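PDB 2GBB: putative chorismate mutase from Yersinia pestis biovar Microtus str. 91001, which catalyses the Claisen rearrangement of chorismate to prephenate as a secreted, all-helical chorismate mutase, and may play some role in pathogenicity. Local coordinates for residues Y16-A21 / P86-K91; L29-R34 / I72-R77; K59-A64 / E144-T149. All coordinates share one frame; numbering follows the deposited sequence.

Contact 1 of 3, residues Y16-A21 / P86-K91. With SO4 (sulfate ion), chain F.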
loop_
_atom_site.group_PDB
_atom_site.type_symbol
_atom_site.label_atom_id
_atom_site.label_comp_id
_atom_site.label_asym_id
_atom_site.label_seq_id
_atom_site.Cartn_x
_atom_site.Cartn_y
_atom_site.Cartn_z
ATOM N N TYR A 16 -11.491 -9.931 5.733
ATOM C CA TYR A 16 -12.360 -9.067 4.932
ATOM C C TYR A 16 -11.669 -7.872 4.284
ATOM O O TYR A 16 -12.278 -7.144 3.539
ATOM C CB TYR A 16 -13.526 -8.546 5.796
ATOM C CG TYR A 16 -14.484 -9.663 6.069
ATOM C CD1 TYR A 16 -15.279 -10.170 5.034
ATOM C CD2 TYR A 16 -14.552 -10.278 7.325
ATOM C CE1 TYR A 16 -16.128 -11.273 5.232
ATOM C CE2 TYR A 16 -15.435 -11.375 7.542
ATOM C CZ TYR A 16 -16.197 -11.862 6.484
ATOM O OH TYR A 16 -17.052 -12.960 6.657
HETATM N N MSE A 17 -10.408 -7.649 4.587
HETATM C CA MSE A 17 -9.786 -6.382 4.218
HETATM C C MSE A 17 -9.343 -6.335 2.760
HETATM O O MSE A 17 -9.208 -5.251 2.164
HETATM C CB MSE A 17 -8.633 -6.093 5.162
HETATM C CG MSE A 17 -9.112 -5.912 6.606
HETATM SE SE MSE A 17 -10.519 -4.571 6.742
HETATM C CE MSE A 17 -10.930 -4.934 8.543
ATOM N N LYS A 18 -9.160 -7.517 2.176
ATOM C CA LYS A 18 -8.962 -7.597 0.732
ATOM C C LYS A 18 -10.196 -7.038 0.030
ATOM O O LYS A 18 -10.040 -6.257 -0.896
ATOM C CB LYS A 18 -8.612 -9.011 0.239
ATOM C CG LYS A 18 -8.298 -9.041 -1.289
ATOM C CD LYS A 18 -8.300 -10.460 -1.821
ATOM C CE LYS A 18 -7.839 -10.547 -3.295
ATOM N NZ LYS A 18 -7.624 -12.021 -3.596
ATOM N N ASP A 19 -11.405 -7.386 0.482
ATOM C CA ASP A 19 -12.607 -6.795 -0.136
ATOM C C ASP A 19 -12.685 -5.290 0.023
ATOM O O ASP A 19 -13.158 -4.615 -0.908
ATOM C CB ASP A 19 -13.878 -7.360 0.462
ATOM C CG ASP A 19 -14.146 -8.789 -0.018
ATOM O OD1 ASP A 19 -14.470 -8.970 -1.189
ATOM O OD2 ASP A 19 -13.970 -9.712 0.769
ATOM N N VAL A 20 -12.276 -4.780 1.194
ATOM C CA VAL A 20 -12.328 -3.325 1.438
ATOM C C VAL A 20 -11.338 -2.644 0.510
ATOM O O VAL A 20 -11.671 -1.670 -0.129
ATOM C CB VAL A 20 -12.052 -2.961 2.932
ATOM C CG1 VAL A 20 -12.090 -1.423 3.149
ATOM C CG2 VAL A 20 -13.063 -3.673 3.904
ATOM N N ALA A 21 -10.129 -3.219 0.382
ATOM C CA ALA A 21 -9.087 -2.724 -0.517
ATOM C C ALA A 21 -9.601 -2.703 -1.945
ATOM O O ALA A 21 -9.335 -1.739 -2.687
ATOM C CB ALA A 21 -7.826 -3.629 -0.439
ATOM N N PRO A 86 -8.196 -9.888 -12.345
ATOM C CA PRO A 86 -9.508 -9.608 -12.958
ATOM C C PRO A 86 -10.484 -10.763 -12.666
ATOM O O PRO A 86 -10.056 -11.899 -12.472
ATOM C CB PRO A 86 -9.194 -9.527 -14.473
ATOM C CG PRO A 86 -7.703 -9.454 -14.579
ATOM C CD PRO A 86 -7.193 -10.221 -13.370
ATOM N N GLY A 87 -11.777 -10.490 -12.589
ATOM C CA GLY A 87 -12.684 -11.570 -12.112
ATOM C C GLY A 87 -12.398 -12.218 -10.739
ATOM O O GLY A 87 -12.930 -13.301 -10.448
ATOM N N TRP A 88 -11.529 -11.604 -9.913
ATOM C CA TRP A 88 -11.810 -11.565 -8.471
ATOM C C TRP A 88 -12.523 -10.246 -8.316
ATOM O O TRP A 88 -12.052 -9.226 -8.793
ATOM C CB TRP A 88 -10.581 -11.571 -7.555
ATOM C CG TRP A 88 -10.970 -11.232 -6.098
ATOM C CD1 TRP A 88 -11.456 -12.100 -5.175
ATOM C CD2 TRP A 88 -10.930 -9.941 -5.445
ATOM N NE1 TRP A 88 -11.715 -11.449 -3.984
ATOM C CE2 TRP A 88 -11.405 -10.123 -4.125
ATOM C CE3 TRP A 88 -10.550 -8.652 -5.852
ATOM C CZ2 TRP A 88 -11.488 -9.071 -3.196
ATOM C CZ3 TRP A 88 -10.634 -7.599 -4.921
ATOM C CH2 TRP A 88 -11.109 -7.819 -3.615
ATOM N N GLN A 89 -13.672 -10.265 -7.669
ATOM C CA GLN A 89 -14.439 -9.051 -7.465
ATOM C C GLN A 89 -14.747 -8.864 -5.969
ATOM O O GLN A 89 -15.029 -9.821 -5.258
ATOM C CB GLN A 89 -15.743 -9.150 -8.272
ATOM C CG GLN A 89 -17.056 -8.800 -7.513
ATOM C CD GLN A 89 -17.754 -7.543 -8.027
ATOM O OE1 GLN A 89 -18.333 -7.537 -9.121
ATOM N NE2 GLN A 89 -17.725 -6.482 -7.227
ATOM N N PRO A 90 -14.596 -7.632 -5.466
ATOM C CA PRO A 90 -14.929 -7.398 -4.075
ATOM C C PRO A 90 -16.433 -7.554 -3.797
ATOM O O PRO A 90 -17.262 -7.241 -4.639
ATOM C CB PRO A 90 -14.464 -5.962 -3.841
ATOM C CG PRO A 90 -14.409 -5.344 -5.171
ATOM C CD PRO A 90 -14.061 -6.434 -6.122
ATOM N N LYS A 91 -16.760 -8.068 -2.630
ATOM C CA LYS A 91 -18.142 -8.108 -2.154
ATOM C C LYS A 91 -18.711 -6.692 -1.926
ATOM O O LYS A 91 -17.945 -5.748 -1.758
ATOM C CB LYS A 91 -18.201 -8.967 -0.875
ATOM C CG LYS A 91 -18.074 -10.478 -1.198
ATOM C CD LYS A 91 -17.962 -11.329 0.081
ATOM C CE LYS A 91 -17.277 -12.697 -0.202
ATOM N NZ LYS A 91 -17.091 -13.477 1.098
HETATM S S SO4 F . -5.043 -13.780 -1.944
HETATM O O1 SO4 F . -5.038 -12.331 -1.943
HETATM O O2 SO4 F . -6.425 -14.234 -2.008
HETATM O O3 SO4 F . -4.299 -14.265 -3.106
HETATM O O4 SO4 F . -4.401 -14.296 -0.741
#
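The N-terminal part of helix 17-26, within Y16-A21, lies against the irregular segment P86-K91, with D19 CA 4.6 Å from P90 CA. In this all-helical chorismate mutase fold, the contact pins the loop before helix 93-117 onto helix 17-26. K18 and W88 reach toward each other tip to tip. K18 CG is anti to its backbone N (chi1 -176°) and the rest of the chain is extended, so the aliphatic part runs over one face of the indole. K18 CE sits 3.8 Å from the centroid of the W88 six-membered ring, a CH-pi contact. K18 NZ goes on to the W88 five-membered ring and stands 4.1 Å from its centroid, almost on the ring normal, as a cation-pi pair. The opposite face of the W88 ring meets P90 N, toward the rim. The K18 ammonium is gripped from several sides. K18 NZ forms a salt bridge with E85. K18 NZ also donates to O2 of a sulfate, probably from the crystallisation liquor, at 3.0 Å and similarly to its O1. The same sulfate is bound by the hydroxyl of Y76. D19 works on the backbone instead. D19 CG is anti to the carbonyl carbon, and D19 OD1 comes 3.3 Å from P90 CA. K91 N donates to D19 OD1 over 2.9 Å in a nearly straight bond (169°), and reaches that oxygen from above the carboxylate plane.

Contact 2 of 3, residues L29-R34 / I72-R77. With SO4 (sulfate ion), chain I; SO4 (sulfate ion), chain F.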
loop_
_atom_site.group_PDB
_atom_site.type_symbol
_atom_site.label_atom_id
_atom_site.label_comp_id
_atom_site.label_asym_id
_atom_site.label_seq_id
_atom_site.Cartn_x
_atom_site.Cartn_y
_atom_site.Cartn_z
ATOM N N LEU A 29 -10.491 5.378 -4.187
ATOM C CA LEU A 29 -10.562 6.019 -2.882
ATOM C C LEU A 29 -9.290 5.808 -2.072
ATOM O O LEU A 29 -8.658 4.737 -2.168
ATOM C CB LEU A 29 -11.765 5.536 -2.063
ATOM C CG LEU A 29 -13.155 5.920 -2.575
ATOM C CD1 LEU A 29 -14.200 4.985 -2.021
ATOM C CD2 LEU A 29 -13.493 7.325 -2.325
ATOM N N PRO A 30 -8.910 6.816 -1.255
ATOM C CA PRO A 30 -7.764 6.640 -0.371
ATOM C C PRO A 30 -8.007 5.482 0.638
ATOM O O PRO A 30 -9.141 5.239 1.051
ATOM C CB PRO A 30 -7.649 7.964 0.405
ATOM C CG PRO A 30 -8.859 8.817 -0.032
ATOM C CD PRO A 30 -9.541 8.139 -1.175
ATOM N N ILE A 31 -6.933 4.805 1.022
ATOM C CA ILE A 31 -7.009 3.737 2.029
ATOM C C ILE A 31 -7.398 4.295 3.392
ATOM O O ILE A 31 -8.241 3.689 4.100
ATOM C CB ILE A 31 -5.697 2.974 2.153
ATOM C CG1 ILE A 31 -5.476 2.123 0.880
ATOM C CG2 ILE A 31 -5.669 2.126 3.494
ATOM C CD1 ILE A 31 -6.833 1.462 0.320
ATOM N N GLU A 32 -6.800 5.451 3.731
ATOM C CA GLU A 32 -7.034 6.080 5.026
ATOM C C GLU A 32 -8.231 7.021 4.998
ATOM O O GLU A 32 -8.327 7.933 4.179
ATOM C CB GLU A 32 -5.804 6.851 5.499
ATOM C CG GLU A 32 -5.941 7.344 6.968
ATOM C CD GLU A 32 -4.649 7.987 7.464
ATOM O OE1 GLU A 32 -3.648 7.241 7.706
ATOM O OE2 GLU A 32 -4.630 9.219 7.602
ATOM N N ASP A 33 -9.168 6.773 5.891
ATOM C CA ASP A 33 -10.407 7.544 5.938
ATOM C C ASP A 33 -10.710 7.688 7.430
ATOM O O ASP A 33 -11.237 6.753 8.037
ATOM C CB ASP A 33 -11.511 6.797 5.188
ATOM C CG ASP A 33 -12.922 7.422 5.416
ATOM O OD1 ASP A 33 -13.014 8.442 6.107
ATOM O OD2 ASP A 33 -13.930 6.863 4.954
ATOM N N ARG A 34 -10.314 8.834 8.001
ATOM C CA ARG A 34 -10.374 9.110 9.424
ATOM C C ARG A 34 -11.765 9.206 9.975
ATOM O O ARG A 34 -12.000 8.878 11.142
ATOM C CB ARG A 34 -9.636 10.403 9.764
ATOM C CG ARG A 34 -8.125 10.171 9.756
ATOM C CD ARG A 34 -7.293 11.441 9.924
ATOM N NE ARG A 34 -5.925 10.993 10.243
ATOM C CZ ARG A 34 -5.021 11.680 10.934
ATOM N NH1 ARG A 34 -5.261 12.909 11.372
ATOM N NH2 ARG A 34 -3.851 11.121 11.189
ATOM N N ILE A 72 -2.715 -4.127 5.202
ATOM C CA ILE A 72 -3.160 -5.135 4.249
ATOM C C ILE A 72 -3.670 -4.506 2.958
ATOM O O ILE A 72 -3.306 -4.935 1.828
ATOM C CB ILE A 72 -4.270 -5.978 4.879
ATOM C CG1 ILE A 72 -3.672 -6.924 5.940
ATOM C CG2 ILE A 72 -5.050 -6.702 3.779
ATOM C CD1 ILE A 72 -4.717 -7.734 6.713
ATOM N N GLN A 73 -4.534 -3.495 3.135
ATOM C CA GLN A 73 -5.151 -2.798 2.025
ATOM C C GLN A 73 -4.113 -2.091 1.175
ATOM O O GLN A 73 -4.179 -2.154 -0.035
ATOM C CB GLN A 73 -6.167 -1.781 2.517
ATOM C CG GLN A 73 -7.389 -2.404 3.254
ATOM C CD GLN A 73 -8.221 -1.297 3.871
ATOM O OE1 GLN A 73 -8.695 -0.445 3.035
ATOM N NE2 GLN A 73 -8.330 -1.152 5.114
ATOM N N TYR A 74 -3.176 -1.407 1.820
ATOM C CA TYR A 74 -2.120 -0.712 1.078
ATOM C C TYR A 74 -1.320 -1.666 0.164
ATOM O O TYR A 74 -1.041 -1.358 -0.998
ATOM C CB TYR A 74 -1.138 -0.100 2.074
ATOM C CG TYR A 74 -1.511 1.289 2.570
ATOM C CD1 TYR A 74 -1.905 2.287 1.680
ATOM C CD2 TYR A 74 -1.513 1.573 3.967
ATOM C CE1 TYR A 74 -2.257 3.571 2.133
ATOM C CE2 TYR A 74 -1.857 2.828 4.436
ATOM C CZ TYR A 74 -2.228 3.801 3.532
ATOM O OH TYR A 74 -2.550 5.002 4.054
ATOM N N ARG A 75 -0.989 -2.826 0.735
ATOM C CA ARG A 75 -0.256 -3.874 0.084
ATOM C C ARG A 75 -1.021 -4.430 -1.099
ATOM O O ARG A 75 -0.424 -4.614 -2.157
ATOM C CB ARG A 75 0.132 -4.936 1.109
ATOM C CG ARG A 75 1.334 -4.475 1.902
ATOM C CD ARG A 75 1.799 -5.434 3.036
ATOM N NE ARG A 75 2.757 -4.704 3.878
ATOM C CZ ARG A 75 2.725 -4.641 5.209
ATOM N NH1 ARG A 75 1.781 -5.305 5.888
ATOM N NH2 ARG A 75 3.633 -3.896 5.871
ATOM N N TYR A 76 -2.350 -4.618 -0.955
ATOM C CA TYR A 76 -3.170 -5.002 -2.078
ATOM C C TYR A 76 -3.187 -3.945 -3.140
ATOM O O TYR A 76 -3.107 -4.279 -4.341
ATOM C CB TYR A 76 -4.614 -5.380 -1.671
ATOM C CG TYR A 76 -4.734 -6.858 -1.223
ATOM C CD1 TYR A 76 -4.663 -7.907 -2.167
ATOM C CD2 TYR A 76 -4.848 -7.177 0.123
ATOM C CE1 TYR A 76 -4.753 -9.272 -1.758
ATOM C CE2 TYR A 76 -5.001 -8.495 0.555
ATOM C CZ TYR A 76 -4.913 -9.557 -0.393
ATOM O OH TYR A 76 -5.020 -10.871 0.052
ATOM N N ARG A 77 -3.320 -2.671 -2.742
ATOM C CA ARG A 77 -3.379 -1.600 -3.779
ATOM C C ARG A 77 -2.077 -1.654 -4.626
ATOM O O ARG A 77 -2.104 -1.581 -5.850
ATOM C CB ARG A 77 -3.514 -0.197 -3.167
ATOM C CG ARG A 77 -4.829 0.241 -2.655
ATOM C CD ARG A 77 -5.928 0.318 -3.730
ATOM N NE ARG A 77 -6.081 1.557 -4.499
ATOM C CZ ARG A 77 -6.609 2.684 -4.047
ATOM N NH1 ARG A 77 -6.979 2.783 -2.790
ATOM N NH2 ARG A 77 -6.717 3.736 -4.835
HETATM S S SO4 I . -3.925 6.096 -0.177
HETATM O O1 SO4 I . -3.120 6.860 0.745
HETATM O O2 SO4 I . -5.188 6.684 -0.415
HETATM O O3 SO4 I . -3.127 6.056 -1.337
HETATM O O4 SO4 I . -4.152 4.789 0.365
HETATM S S SO4 F . -5.043 -13.780 -1.944
HETATM O O1 SO4 F . -5.038 -12.331 -1.943
HETATM O O2 SO4 F . -6.425 -14.234 -2.008
HETATM O O3 SO4 F . -4.299 -14.265 -3.106
HETATM O O4 SO4 F . -4.401 -14.296 -0.741
HETATM O O HOH W 1 -4.428 6.782 2.704
HETATM O O HOH W 2 -2.418 5.322 6.802
#
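I31 carries this contact between the loop L29-R34 and the helical segment I72-R77. I31 CB lies over one face of the Y74 ring, 3.5 Å from Y74 CE1. There the side chain branches. I31 CG2, anti to the backbone N, is centred over the ring, 3.8 Å from the Y74 centroid, as a CH-pi contact. I31 CG1, anti to the carbonyl carbon (chi1 -70°), passes 3.7 Å from Y74 CD1. The tip, I31 CD1, reaches the edge of the R77 guanidinium, 3.4 Å from R77 NH1, and also touches the side chain of Q73. R77 is bent at chi2 and chi3. The bends let R77 NH1 donate a hydrogen bond to L29 O at 2.7 Å, nearly along the C=O axis and in the guanidinium plane. Two waters link Y74 OH to the loop: one accepts from E32 N, the other donates to E32 OE1. E32 OE1 also pairs with K70. Y74 also packs on R77 of the second subunit, and R75 forms a salt bridge with D79 of that subunit. D33 is at the N-cap of helix 34-50. I72, Q73 and D33 probably bind substrate. Q73 OE1 takes a hydrogen bond from K24, which also binds I31 O, and Q73 NE2 donates to a bound citrate. The chemistry is thus divided: I31 packs its branches on the Y74 ring, R77 ties down the loop carbonyl, and K24 probably fixes the Q73 amide.

Contact 3 of 3, residues K59-A64 / E144-T149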
loop_
_atom_site.group_PDB
_atom_site.type_symbol
_atom_site.label_atom_id
_atom_site.label_comp_id
_atom_site.label_asym_id
_atom_site.label_seq_id
_atom_site.Cartn_x
_atom_site.Cartn_y
_atom_site.Cartn_z
ATOM N N LYS A 59 -9.318 1.320 23.011
ATOM C CA LYS A 59 -8.906 2.116 21.852
ATOM C C LYS A 59 -7.571 1.755 21.210
ATOM O O LYS A 59 -7.508 1.730 19.980
ATOM C CB LYS A 59 -8.981 3.624 22.137
ATOM C CG LYS A 59 -8.554 4.453 20.938
ATOM C CD LYS A 59 -8.893 5.914 21.145
ATOM C CE LYS A 59 -8.498 6.725 19.864
ATOM N NZ LYS A 59 -8.957 8.139 20.195
ATOM N N PRO A 60 -6.512 1.472 22.023
ATOM C CA PRO A 60 -5.269 1.036 21.434
ATOM C C PRO A 60 -5.423 -0.212 20.558
ATOM O O PRO A 60 -4.885 -0.267 19.461
ATOM C CB PRO A 60 -4.377 0.816 22.680
ATOM C CG PRO A 60 -4.866 1.880 23.600
ATOM C CD PRO A 60 -6.339 1.595 23.487
ATOM N N LEU A 61 -6.213 -1.171 21.018
ATOM C CA LEU A 61 -6.522 -2.380 20.251
ATOM C C LEU A 61 -7.267 -2.043 18.967
ATOM O O LEU A 61 -6.951 -2.572 17.928
ATOM C CB LEU A 61 -7.428 -3.303 21.045
ATOM C CG LEU A 61 -7.346 -4.814 20.838
ATOM C CD1 LEU A 61 -8.729 -5.426 21.037
ATOM C CD2 LEU A 61 -6.593 -5.329 19.600
HETATM N N MSE A 62 -8.251 -1.168 19.049
HETATM C CA MSE A 62 -8.922 -0.740 17.818
HETATM C C MSE A 62 -7.934 -0.062 16.884
HETATM O O MSE A 62 -7.889 -0.393 15.738
HETATM C CB MSE A 62 -10.118 0.143 18.128
HETATM C CG MSE A 62 -11.140 -0.505 18.997
HETATM SE SE MSE A 62 -11.634 -2.344 18.454
HETATM C CE MSE A 62 -12.224 -1.977 16.604
ATOM N N VAL A 63 -7.126 0.877 17.393
ATOM C CA VAL A 63 -6.031 1.501 16.608
ATOM C C VAL A 63 -5.117 0.439 15.946
ATOM O O VAL A 63 -4.843 0.514 14.751
ATOM C CB VAL A 63 -5.226 2.544 17.435
ATOM C CG1 VAL A 63 -3.900 2.950 16.732
ATOM C CG2 VAL A 63 -6.085 3.831 17.684
ATOM N N ALA A 64 -4.662 -0.554 16.721
ATOM C CA ALA A 64 -3.790 -1.637 16.197
ATOM C C ALA A 64 -4.485 -2.461 15.107
ATOM O O ALA A 64 -3.879 -2.829 14.056
ATOM C CB ALA A 64 -3.284 -2.563 17.350
ATOM N N GLU A 144 2.113 -8.265 15.985
ATOM C CA GLU A 144 2.701 -7.974 17.301
ATOM C C GLU A 144 2.149 -6.698 17.956
ATOM O O GLU A 144 1.973 -6.669 19.172
ATOM C CB GLU A 144 4.224 -7.936 17.229
ATOM C CG GLU A 144 4.783 -9.339 16.788
ATOM C CD GLU A 144 6.213 -9.278 16.299
ATOM O OE1 GLU A 144 6.980 -8.441 16.850
ATOM O OE2 GLU A 144 6.553 -10.057 15.358
ATOM N N ALA A 145 1.838 -5.671 17.143
ATOM C CA ALA A 145 1.133 -4.488 17.633
ATOM C C ALA A 145 -0.297 -4.823 18.119
ATOM O O ALA A 145 -0.809 -4.260 19.102
ATOM C CB ALA A 145 1.136 -3.357 16.502
ATOM N N ILE A 146 -0.921 -5.788 17.476
ATOM C CA ILE A 146 -2.258 -6.155 17.872
ATOM C C ILE A 146 -2.190 -6.902 19.197
ATOM O O ILE A 146 -3.037 -6.678 20.087
ATOM C CB ILE A 146 -2.933 -7.037 16.847
ATOM C CG1 ILE A 146 -3.331 -6.199 15.635
ATOM C CG2 ILE A 146 -4.179 -7.721 17.484
ATOM C CD1 ILE A 146 -3.863 -7.017 14.550
ATOM N N PHE A 147 -1.198 -7.780 19.315
ATOM C CA PHE A 147 -0.996 -8.566 20.551
ATOM C C PHE A 147 -0.677 -7.654 21.712
ATOM O O PHE A 147 -1.175 -7.826 22.793
ATOM C CB PHE A 147 0.152 -9.581 20.412
ATOM C CG PHE A 147 0.410 -10.391 21.688
ATOM C CD1 PHE A 147 -0.507 -11.340 22.121
ATOM C CD2 PHE A 147 1.561 -10.165 22.452
ATOM C CE1 PHE A 147 -0.295 -12.079 23.302
ATOM C CE2 PHE A 147 1.805 -10.905 23.636
ATOM C CZ PHE A 147 0.891 -11.862 24.063
ATOM N N SER A 148 0.197 -6.681 21.511
ATOM C CA SER A 148 0.555 -5.925 22.662
ATOM C C SER A 148 -0.611 -5.053 23.158
ATOM O O SER A 148 -0.766 -4.864 24.375
ATOM C CB SER A 148 1.860 -5.177 22.444
ATOM O OG SER A 148 1.688 -4.148 21.504
ATOM N N THR A 149 -1.456 -4.549 22.250
ATOM C CA THR A 149 -2.610 -3.714 22.683
ATOM C C THR A 149 -3.733 -4.562 23.287
ATOM O O THR A 149 -4.490 -4.131 24.168
ATOM C CB THR A 149 -3.176 -2.870 21.505
ATOM O OG1 THR A 149 -3.368 -3.733 20.394
ATOM C CG2 THR A 149 -2.177 -1.816 21.048
HETATM O O HOH W 3 -5.871 -1.767 24.106
#
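T149 OG1 is the best-held polar atom here, with two carbonyl oxygens of its own helix close enough to grip it. A145 O lies 2.9 Å from T149 OG1, and I146 O lies 3.0 Å from T149 OG1. A positive chi1 of 49° puts OG1 in the crowded position between the backbone N and the carbonyl carbon, where it can turn back to these oxygens. The same atom faces the other helix. A64 CB approaches T149 OG1 to 3.3 Å, and L61 CA comes to 3.4 Å from it, so carbon atoms of the other helix pack against the hydroxyl. The other branch, T149 CG2, lies against P60, with P60 O 3.5 Å from it.

The two helical segments K59-A64 and E144-T149 run antiparallel, at 170°, with axes 8.4 Å apart. The small side chain of A64 is consistent with this close approach, and its CB also touches A145 O. I146 fills in beside it: I146 CG1 packs on A64, and I146 CG2 meets L61 CD2 at 4.0 Å. Helix 55-82 is kinked at P60, where the N atoms of P60 and L61 have no bond to the preceding turn. A water may partly make up for this. It donates to T149 O over 2.7 Å and accepts a weak bond from L61 N, so it bridges the two helices.

The contact joins the long helix 55-82 to the short helix 140-150 near the C terminus. L61 also touches helix 93-117, and M62 packs on helices 34-50 and 93-117. I146 also touches I10 and L14 of helix 7-14 and F129 of helix 126-132, while F147 sets its ring edge-to-face with F129.

Overall arrangement
From the N terminus, the chain first passes 16-21, then 29-34, then runs through 59-64 on helix 55-82. Contact 2 closes the first loop when 72-77 on that helix returns to 29-34. Contact 1 closes a wider one at 86-91, so contact 2 nests within it. Contact 3 closes last, at 144-149, and crosses both. Contacts 1 and 2 touch through V20 and Q73 and through K18 and Y76, and they share a sulfate. Contact 3 lies across the chain's centre from contact 1, about 25 Å away between centres. Contact 1 ties the loop before helix 93-117 to helix 17-26. Contacts 2 and 3 tie the 29-34 loop and helix 140-150 to one long helix, 55-82.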